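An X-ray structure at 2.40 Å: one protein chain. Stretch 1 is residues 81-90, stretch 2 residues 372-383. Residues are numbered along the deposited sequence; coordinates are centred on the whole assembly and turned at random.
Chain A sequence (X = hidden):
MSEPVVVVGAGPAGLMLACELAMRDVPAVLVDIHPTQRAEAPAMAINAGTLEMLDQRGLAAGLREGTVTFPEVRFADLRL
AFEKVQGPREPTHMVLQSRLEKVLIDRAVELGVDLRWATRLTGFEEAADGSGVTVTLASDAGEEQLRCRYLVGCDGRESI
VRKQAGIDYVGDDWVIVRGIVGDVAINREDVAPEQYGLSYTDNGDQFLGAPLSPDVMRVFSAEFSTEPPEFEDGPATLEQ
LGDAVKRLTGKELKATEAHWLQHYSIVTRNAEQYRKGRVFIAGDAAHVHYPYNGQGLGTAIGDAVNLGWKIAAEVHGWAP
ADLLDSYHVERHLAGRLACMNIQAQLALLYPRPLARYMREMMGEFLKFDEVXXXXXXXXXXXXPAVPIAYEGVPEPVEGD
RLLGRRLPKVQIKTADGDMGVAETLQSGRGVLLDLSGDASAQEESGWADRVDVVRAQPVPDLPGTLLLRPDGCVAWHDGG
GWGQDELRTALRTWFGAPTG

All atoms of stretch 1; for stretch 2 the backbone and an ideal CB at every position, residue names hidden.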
ATOM      1  N   ALA A  81     -13.477   4.228   3.807  1.00 58.16           N
ATOM      2  CA  ALA A  81     -14.693   4.773   3.191  1.00 63.39           C
ATOM      3  C   ALA A  81     -15.609   3.628   2.745  1.00 61.22           C
ATOM      4  O   ALA A  81     -15.687   3.258   1.571  1.00 53.45           O
ATOM      5  CB  ALA A  81     -14.339   5.684   2.015  1.00 54.09           C
ATOM      6  N   PHE A  82     -16.316   3.048   3.713  1.00 66.45           N
ATOM      7  CA  PHE A  82     -17.170   1.913   3.396  1.00 64.60           C
ATOM      8  C   PHE A  82     -18.395   2.328   2.588  1.00 65.80           C
ATOM      9  O   PHE A  82     -18.967   1.490   1.883  1.00 62.74           O
ATOM     10  CB  PHE A  82     -17.582   1.196   4.689  1.00 54.44           C
ATOM     11  CG  PHE A  82     -18.416  -0.054   4.469  1.00 48.52           C
ATOM     12  CD1 PHE A  82     -17.836  -1.227   3.997  1.00 53.49           C
ATOM     13  CD2 PHE A  82     -19.778  -0.056   4.745  1.00 43.74           C
ATOM     14  CE1 PHE A  82     -18.614  -2.383   3.804  1.00 51.29           C
ATOM     15  CE2 PHE A  82     -20.554  -1.210   4.560  1.00 44.72           C
ATOM     16  CZ  PHE A  82     -19.972  -2.366   4.092  1.00 47.75           C
ATOM     17  N   GLU A  83     -18.800   3.599   2.669  1.00 70.84           N
ATOM     18  CA  GLU A  83     -19.914   4.125   1.882  1.00 77.82           C
ATOM     19  C   GLU A  83     -19.678   4.033   0.374  1.00 76.22           C
ATOM     20  O   GLU A  83     -20.627   4.213  -0.396  1.00 77.60           O
ATOM     21  CB  GLU A  83     -20.183   5.585   2.279  1.00 85.58           C
ATOM     22  CG  GLU A  83     -19.019   6.551   2.005  1.00 96.23           C
ATOM     23  CD  GLU A  83     -18.047   6.682   3.178  1.00107.03           C
ATOM     24  OE1 GLU A  83     -18.228   5.980   4.205  1.00113.40           O
ATOM     25  OE2 GLU A  83     -17.095   7.488   3.072  1.00106.39           O
ATOM     26  N   LYS A  84     -18.448   3.775  -0.062  1.00 69.07           N
ATOM     27  CA  LYS A  84     -18.128   3.620  -1.474  1.00 69.56           C
ATOM     28  C   LYS A  84     -18.324   2.188  -1.966  1.00 67.69           C
ATOM     29  O   LYS A  84     -18.191   1.927  -3.161  1.00 64.53           O
ATOM     30  CB  LYS A  84     -16.682   4.080  -1.740  1.00 65.87           C
ATOM     31  CG  LYS A  84     -16.362   5.503  -1.250  1.00 72.56           C
ATOM     32  CD  LYS A  84     -16.178   6.508  -2.390  1.00 81.24           C
ATOM     33  CE  LYS A  84     -17.499   6.880  -3.083  1.00 89.86           C
ATOM     34  NZ  LYS A  84     -17.279   7.652  -4.358  1.00 94.97           N
ATOM     35  N   VAL A  85     -18.646   1.258  -1.085  1.00 72.76           N
ATOM     36  CA  VAL A  85     -18.869  -0.127  -1.487  1.00 76.54           C
ATOM     37  C   VAL A  85     -20.249  -0.233  -2.126  1.00 74.24           C
ATOM     38  O   VAL A  85     -21.200   0.430  -1.702  1.00 78.30           O
ATOM     39  CB  VAL A  85     -18.708  -1.069  -0.273  1.00 70.28           C
ATOM     40  CG1 VAL A  85     -19.049  -2.516  -0.625  1.00 62.12           C
ATOM     41  CG2 VAL A  85     -17.286  -0.985   0.259  1.00 66.68           C
ATOM     42  N   GLN A  86     -20.357  -1.063  -3.157  1.00 76.33           N
ATOM     43  CA  GLN A  86     -21.575  -1.142  -3.954  1.00 76.12           C
ATOM     44  C   GLN A  86     -22.788  -1.533  -3.111  1.00 74.93           C
ATOM     45  O   GLN A  86     -22.693  -2.346  -2.190  1.00 70.78           O
ATOM     46  CB  GLN A  86     -21.365  -2.148  -5.094  1.00 77.07           C
ATOM     47  CG  GLN A  86     -22.623  -2.695  -5.736  1.00 90.07           C
ATOM     48  CD  GLN A  86     -23.008  -1.949  -7.002  1.00107.91           C
ATOM     49  OE1 GLN A  86     -22.535  -0.834  -7.263  1.00116.55           O
ATOM     50  NE2 GLN A  86     -23.867  -2.567  -7.801  1.00108.34           N
ATOM     51  N   GLY A  87     -23.936  -0.936  -3.436  1.00 82.06           N
ATOM     52  CA  GLY A  87     -25.231  -1.392  -2.974  1.00 81.92           C
ATOM     53  C   GLY A  87     -25.461  -1.074  -1.520  1.00 76.79           C
ATOM     54  O   GLY A  87     -24.587  -0.523  -0.854  1.00 85.93           O
ATOM     55  N   PRO A  88     -26.649  -1.382  -1.001  1.00 71.37           N
ATOM     56  CA  PRO A  88     -26.844  -1.360   0.459  1.00 69.73           C
ATOM     57  C   PRO A  88     -26.235  -2.586   1.134  1.00 69.86           C
ATOM     58  O   PRO A  88     -26.348  -3.712   0.641  1.00 73.08           O
ATOM     59  CB  PRO A  88     -28.371  -1.351   0.623  1.00 55.82           C
ATOM     60  CG  PRO A  88     -28.918  -0.976  -0.723  1.00 63.15           C
ATOM     61  CD  PRO A  88     -27.920  -1.477  -1.731  1.00 71.87           C
ATOM     62  N   ARG A  89     -25.568  -2.351   2.272  1.00 67.05           N
ATOM     63  CA  ARG A  89     -25.119  -3.426   3.153  1.00 64.27           C
ATOM     64  C   ARG A  89     -25.269  -3.070   4.627  1.00 72.98           C
ATOM     65  O   ARG A  89     -25.953  -2.110   4.979  1.00 86.37           O
ATOM     66  CB  ARG A  89     -23.665  -3.813   2.868  1.00 59.15           C
ATOM     67  CG  ARG A  89     -23.235  -3.655   1.397  1.00 49.29           C
ATOM     68  CD  ARG A  89     -22.771  -4.966   0.828  1.00 48.89           C
ATOM     69  NE  ARG A  89     -22.523  -4.876  -0.610  1.00 56.54           N
ATOM     70  CZ  ARG A  89     -22.790  -5.835  -1.494  1.00 60.38           C
ATOM     71  NH1 ARG A  89     -23.317  -7.014  -1.106  1.00 50.13           N
ATOM     72  NH2 ARG A  89     -22.538  -5.619  -2.793  1.00 67.78           N
ATOM     73  N   GLU A  90     -24.601  -3.837   5.478  1.00 71.86           N
ATOM     74  CA  GLU A  90     -24.875  -3.804   6.904  1.00 69.39           C
ATOM     75  C   GLU A  90     -23.685  -3.273   7.687  1.00 61.35           C
ATOM     76  O   GLU A  90     -22.532  -3.498   7.312  1.00 60.76           O
ATOM     77  CB  GLU A  90     -25.200  -5.204   7.433  1.00 78.47           C
ATOM     78  CG  GLU A  90     -26.546  -5.724   7.091  1.00 92.37           C
ATOM     79  CD  GLU A  90     -26.714  -7.156   7.551  1.00100.93           C
ATOM     80  OE1 GLU A  90     -26.196  -8.057   6.854  1.00104.23           O
ATOM     81  OE2 GLU A  90     -27.346  -7.373   8.610  1.00103.38           O
ATOM     82  N   UNK A 372      -9.941   2.061  -1.196  1.00 48.92           N
ATOM     83  CA  UNK A 372     -10.930   1.994  -0.120  1.00 55.81           C
ATOM     84  C   UNK A 372     -11.922   0.871  -0.369  1.00 58.76           C
ATOM     85  O   UNK A 372     -12.204   0.063   0.527  1.00 54.56           O
ATOM     86  CB  UNK A 372     -11.668   3.327   0.017  1.00 55.81           C
ATOM     87  N   UNK A 373     -12.431   0.779  -1.595  1.00 43.77           N
ATOM     88  CA  UNK A 373     -13.453  -0.217  -1.873  1.00 44.34           C
ATOM     89  C   UNK A 373     -12.856  -1.614  -1.809  1.00 54.36           C
ATOM     90  O   UNK A 373     -13.431  -2.526  -1.200  1.00 62.78           O
ATOM     91  CB  UNK A 373     -14.092   0.031  -3.241  1.00 44.34           C
ATOM     92  N   UNK A 374     -11.669  -1.791  -2.381  1.00 50.16           N
ATOM     93  CA  UNK A 374     -11.055  -3.112  -2.390  1.00 50.51           C
ATOM     94  C   UNK A 374     -10.822  -3.626  -0.975  1.00 49.80           C
ATOM     95  O   UNK A 374     -11.244  -4.741  -0.639  1.00 45.14           O
ATOM     96  CB  UNK A 374      -9.733  -3.077  -3.160  1.00 50.51           C
ATOM     97  N   UNK A 375     -10.176  -2.802  -0.126  1.00 50.54           N
ATOM     98  CA  UNK A 375      -9.878  -3.193   1.261  1.00 54.20           C
ATOM     99  C   UNK A 375     -11.143  -3.358   2.093  1.00 51.24           C
ATOM    100  O   UNK A 375     -11.285  -4.353   2.804  1.00 59.17           O
ATOM    101  CB  UNK A 375      -8.965  -2.155   1.918  1.00 54.20           C
ATOM    102  N   UNK A 376     -12.081  -2.410   1.994  1.00 49.45           N
ATOM    103  CA  UNK A 376     -13.336  -2.513   2.738  1.00 43.18           C
ATOM    104  C   UNK A 376     -14.105  -3.774   2.376  1.00 46.08           C
ATOM    105  O   UNK A 376     -14.767  -4.380   3.229  1.00 52.28           O
ATOM    106  CB  UNK A 376     -14.208  -1.283   2.478  1.00 43.18           C
ATOM    107  N   UNK A 377     -14.063  -4.166   1.113  1.00 45.01           N
ATOM    108  CA  UNK A 377     -14.755  -5.381   0.705  1.00 42.72           C
ATOM    109  C   UNK A 377     -14.137  -6.600   1.357  1.00 40.69           C
ATOM    110  O   UNK A 377     -14.855  -7.506   1.808  1.00 41.78           O
ATOM    111  CB  UNK A 377     -14.731  -5.529  -0.818  1.00 42.72           C
ATOM    112  N   UNK A 378     -12.809  -6.650   1.384  1.00 33.46           N
ATOM    113  CA  UNK A 378     -12.117  -7.839   1.859  1.00 44.15           C
ATOM    114  C   UNK A 378     -12.221  -7.961   3.385  1.00 42.71           C
ATOM    115  O   UNK A 378     -12.673  -8.985   3.903  1.00 39.35           O
ATOM    116  CB  UNK A 378     -10.650  -7.804   1.427  1.00 44.15           C
ATOM    117  N   UNK A 379     -11.895  -6.892   4.119  1.00 45.19           N
ATOM    118  CA  UNK A 379     -11.973  -6.963   5.575  1.00 44.58           C
ATOM    119  C   UNK A 379     -13.400  -7.138   6.058  1.00 51.20           C
ATOM    120  O   UNK A 379     -13.591  -7.557   7.198  1.00 45.46           O
ATOM    121  CB  UNK A 379     -11.367  -5.705   6.200  1.00 44.58           C
ATOM    122  N   UNK A 380     -14.422  -6.851   5.237  1.00 42.59           N
ATOM    123  CA  UNK A 380     -15.778  -7.186   5.681  1.00 44.44           C
ATOM    124  C   UNK A 380     -16.248  -8.535   5.151  1.00 44.10           C
ATOM    125  O   UNK A 380     -17.401  -8.923   5.394  1.00 35.54           O
ATOM    126  CB  UNK A 380     -16.757  -6.095   5.241  1.00 44.44           C
ATOM    127  N   UNK A 381     -15.374  -9.263   4.451  1.00 32.35           N
ATOM    128  CA  UNK A 381     -15.725 -10.511   3.774  1.00 45.91           C
ATOM    129  C   UNK A 381     -16.882 -10.362   2.772  1.00 41.68           C
ATOM    130  O   UNK A 381     -17.476 -11.373   2.365  1.00 49.53           O
ATOM    131  CB  UNK A 381     -16.092 -11.567   4.818  1.00 45.91           C
ATOM    132  N   UNK A 382     -17.212  -9.132   2.329  1.00 40.00           N
ATOM    133  CA  UNK A 382     -17.919  -8.985   1.043  1.00 46.59           C
ATOM    134  C   UNK A 382     -17.039  -9.505  -0.063  1.00 50.22           C
ATOM    135  O   UNK A 382     -17.465 -10.299  -0.906  1.00 45.07           O
ATOM    136  CB  UNK A 382     -18.306  -7.529   0.776  1.00 46.59           C
ATOM    137  N   UNK A 383     -15.802  -9.025  -0.073  1.00 65.15           N
ATOM    138  CA  UNK A 383     -14.651  -9.885  -0.109  1.00 63.38           C
ATOM    139  C   UNK A 383     -14.458 -10.464  -1.463  1.00 60.97           C
ATOM    140  O   UNK A 383     -15.288 -10.300  -2.351  1.00 70.45           O
ATOM    141  CB  UNK A 383     -14.772 -11.002   0.929  1.00 63.38           C
TER

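Position 372 lies on a helix, and its CA-to-CB bond points toward stretch 1, with the ideal CB 4.1 Å from Ala 81 CB. The backbone N of Ala 81 is a donor nearby, so a short side chain carrying an acceptor would suit, Asn, Asp, Ser or Thr among them; a small apolar residue could also fit but would leave that donor unanswered. The deposited residue is Asn 372. Ala 81 N donates to Asn 372 OD1 at 2.8 Å with a nearly straight N-H...O angle of 164°, the one hydrogen bond between the stretches. The amide's other end, ND2, bonds elsewhere in the structure.

At 373 the CB points sideways, 4.5 Å from Lys 84 O and 4.8 Å from Val 85 CG2. The backbone at the end of the 3-10 segment leaves modest room, which a medium-sized apolar or beta-branched side chain could fill. It is Val 373, chi1 t, whose CG2 comes 3.3 Å from Lys 84 O and 3.5 Å from Lys 84 CB. The aliphatic start of the lysine packs here while its end leads away.

Position 374 points away and 375 is out of reach; stretch 1 places no demand on either. They are Phe 374 and Leu 375.

Position 376 is the tightest reading. Its CB points toward stretch 1 and already sits 3.8 Å from Val 85 CG2 and 3.9 Å from Phe 82 CD1. The methyl alone makes full contact, so Ala suits best, with Ser a possible alternative; glycine would leave both contacts unmade. Ala 376 it is: its CB lies at the edge of the Phe 82 ring and packs against the valine as well.

At 377 the CB is sideways, 5.3 Å from Val 85 CG1, and a longer chain with aliphatic carbons near its base would serve: Leu, Met, Gln or Glu. Glu 377 brings its CG to 4.1 Å from Val 85 CG1, and OE2 is bonded elsewhere in the structure.

Positions 378 and 379 are out of reach of stretch 1, which leaves their choice open. They are Ile 378 and Val 379.

The CB at 380 points toward stretch 1, 4.4 Å from Phe 82 CE1. Thr, Val, Ser or Ala would be plausible. In Thr 380, chi1 p, OG1 donates back to Ala 376 O at 2.6 Å, while CG2 approaches Phe 82 CE1 at 3.9 Å.

Position 381 has positive phi in a Schellman motif, favouring Gly, Asn or Asp. Asn 381 fits that rule.

At 382 the CB points toward a gap bordered by Val 85, Arg 89 and the ring of Phe 82, too far for a methyl to fill: 5.1 Å from Arg 89 CD. Leu, Ile or Met would suit. Leu 382 sends CD1 to 3.5 Å from Arg 89 CD, 3.7 Å from Val 85 CG1 and 3.8 Å from Phe 82 CE1, joining all three.

Position 383, with phi 75° and psi 179°, calls for glycine: a CB would lie 2.9 Å from the C of residue 381. It is Gly 383.

Stretch 2 (372-383) NVFLAEIVTNLG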
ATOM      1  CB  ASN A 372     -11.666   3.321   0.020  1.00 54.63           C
ATOM      2  CG  ASN A 372     -10.950   4.284   0.944  1.00 59.22           C
ATOM      3  OD1 ASN A 372     -11.173   4.302   2.166  1.00 63.76           O
ATOM      4  ND2 ASN A 372     -10.071   5.090   0.365  1.00 58.37           N
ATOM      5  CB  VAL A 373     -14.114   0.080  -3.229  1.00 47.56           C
ATOM      6  CG1 VAL A 373     -14.989  -1.090  -3.682  1.00 36.89           C
ATOM      7  CG2 VAL A 373     -14.912   1.374  -3.094  1.00 42.82           C
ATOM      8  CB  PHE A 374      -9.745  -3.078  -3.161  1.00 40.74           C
ATOM      9  CG  PHE A 374      -8.894  -4.301  -2.959  1.00 49.94           C
ATOM     10  CD1 PHE A 374      -9.193  -5.481  -3.619  1.00 48.16           C
ATOM     11  CD2 PHE A 374      -7.766  -4.254  -2.157  1.00 47.61           C
ATOM     12  CE1 PHE A 374      -8.409  -6.596  -3.458  1.00 44.37           C
ATOM     13  CE2 PHE A 374      -6.966  -5.364  -1.999  1.00 51.98           C
ATOM     14  CZ  PHE A 374      -7.290  -6.540  -2.654  1.00 50.90           C
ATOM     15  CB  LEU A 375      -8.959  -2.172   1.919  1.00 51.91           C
ATOM     16  CG  LEU A 375      -7.535  -2.098   1.366  1.00 50.32           C
ATOM     17  CD1 LEU A 375      -6.758  -0.986   2.057  1.00 50.59           C
ATOM     18  CD2 LEU A 375      -6.815  -3.440   1.515  1.00 40.92           C
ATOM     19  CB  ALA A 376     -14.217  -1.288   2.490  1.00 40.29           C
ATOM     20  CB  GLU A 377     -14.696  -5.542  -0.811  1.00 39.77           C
ATOM     21  CG  GLU A 377     -15.592  -4.585  -1.551  1.00 59.35           C
ATOM     22  CD  GLU A 377     -15.727  -4.987  -3.000  1.00 69.86           C
ATOM     23  OE1 GLU A 377     -16.814  -4.729  -3.558  1.00 80.00           O
ATOM     24  OE2 GLU A 377     -14.758  -5.581  -3.573  1.00 58.19           O
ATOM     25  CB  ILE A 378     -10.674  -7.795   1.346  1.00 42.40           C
ATOM     26  CG1 ILE A 378     -10.694  -8.312  -0.069  1.00 47.91           C
ATOM     27  CG2 ILE A 378      -9.724  -8.613   2.195  1.00 44.14           C
ATOM     28  CD1 ILE A 378      -9.442  -8.086  -0.748  1.00 60.77           C
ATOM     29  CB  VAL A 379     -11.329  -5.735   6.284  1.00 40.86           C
ATOM     30  CG1 VAL A 379     -10.010  -5.383   5.629  1.00 52.42           C
ATOM     31  CG2 VAL A 379     -12.251  -4.526   6.301  1.00 39.35           C
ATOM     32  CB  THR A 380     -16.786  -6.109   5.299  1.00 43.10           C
ATOM     33  OG1 THR A 380     -16.797  -5.950   3.869  1.00 55.98           O
ATOM     34  CG2 THR A 380     -16.440  -4.774   5.957  1.00 33.71           C
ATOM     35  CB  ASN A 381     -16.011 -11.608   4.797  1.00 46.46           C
ATOM     36  CG  ASN A 381     -14.796 -11.842   5.721  1.00 56.17           C
ATOM     37  OD1 ASN A 381     -14.828 -11.496   6.900  1.00 61.97           O
ATOM     38  ND2 ASN A 381     -13.700 -12.359   5.159  1.00 46.23           N
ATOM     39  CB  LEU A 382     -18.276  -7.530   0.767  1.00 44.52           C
ATOM     40  CG  LEU A 382     -19.205  -6.927   1.810  1.00 52.11           C
ATOM     41  CD1 LEU A 382     -19.362  -5.422   1.578  1.00 40.70           C
ATOM     42  CD2 LEU A 382     -20.541  -7.700   1.823  1.00 46.94           C
TER
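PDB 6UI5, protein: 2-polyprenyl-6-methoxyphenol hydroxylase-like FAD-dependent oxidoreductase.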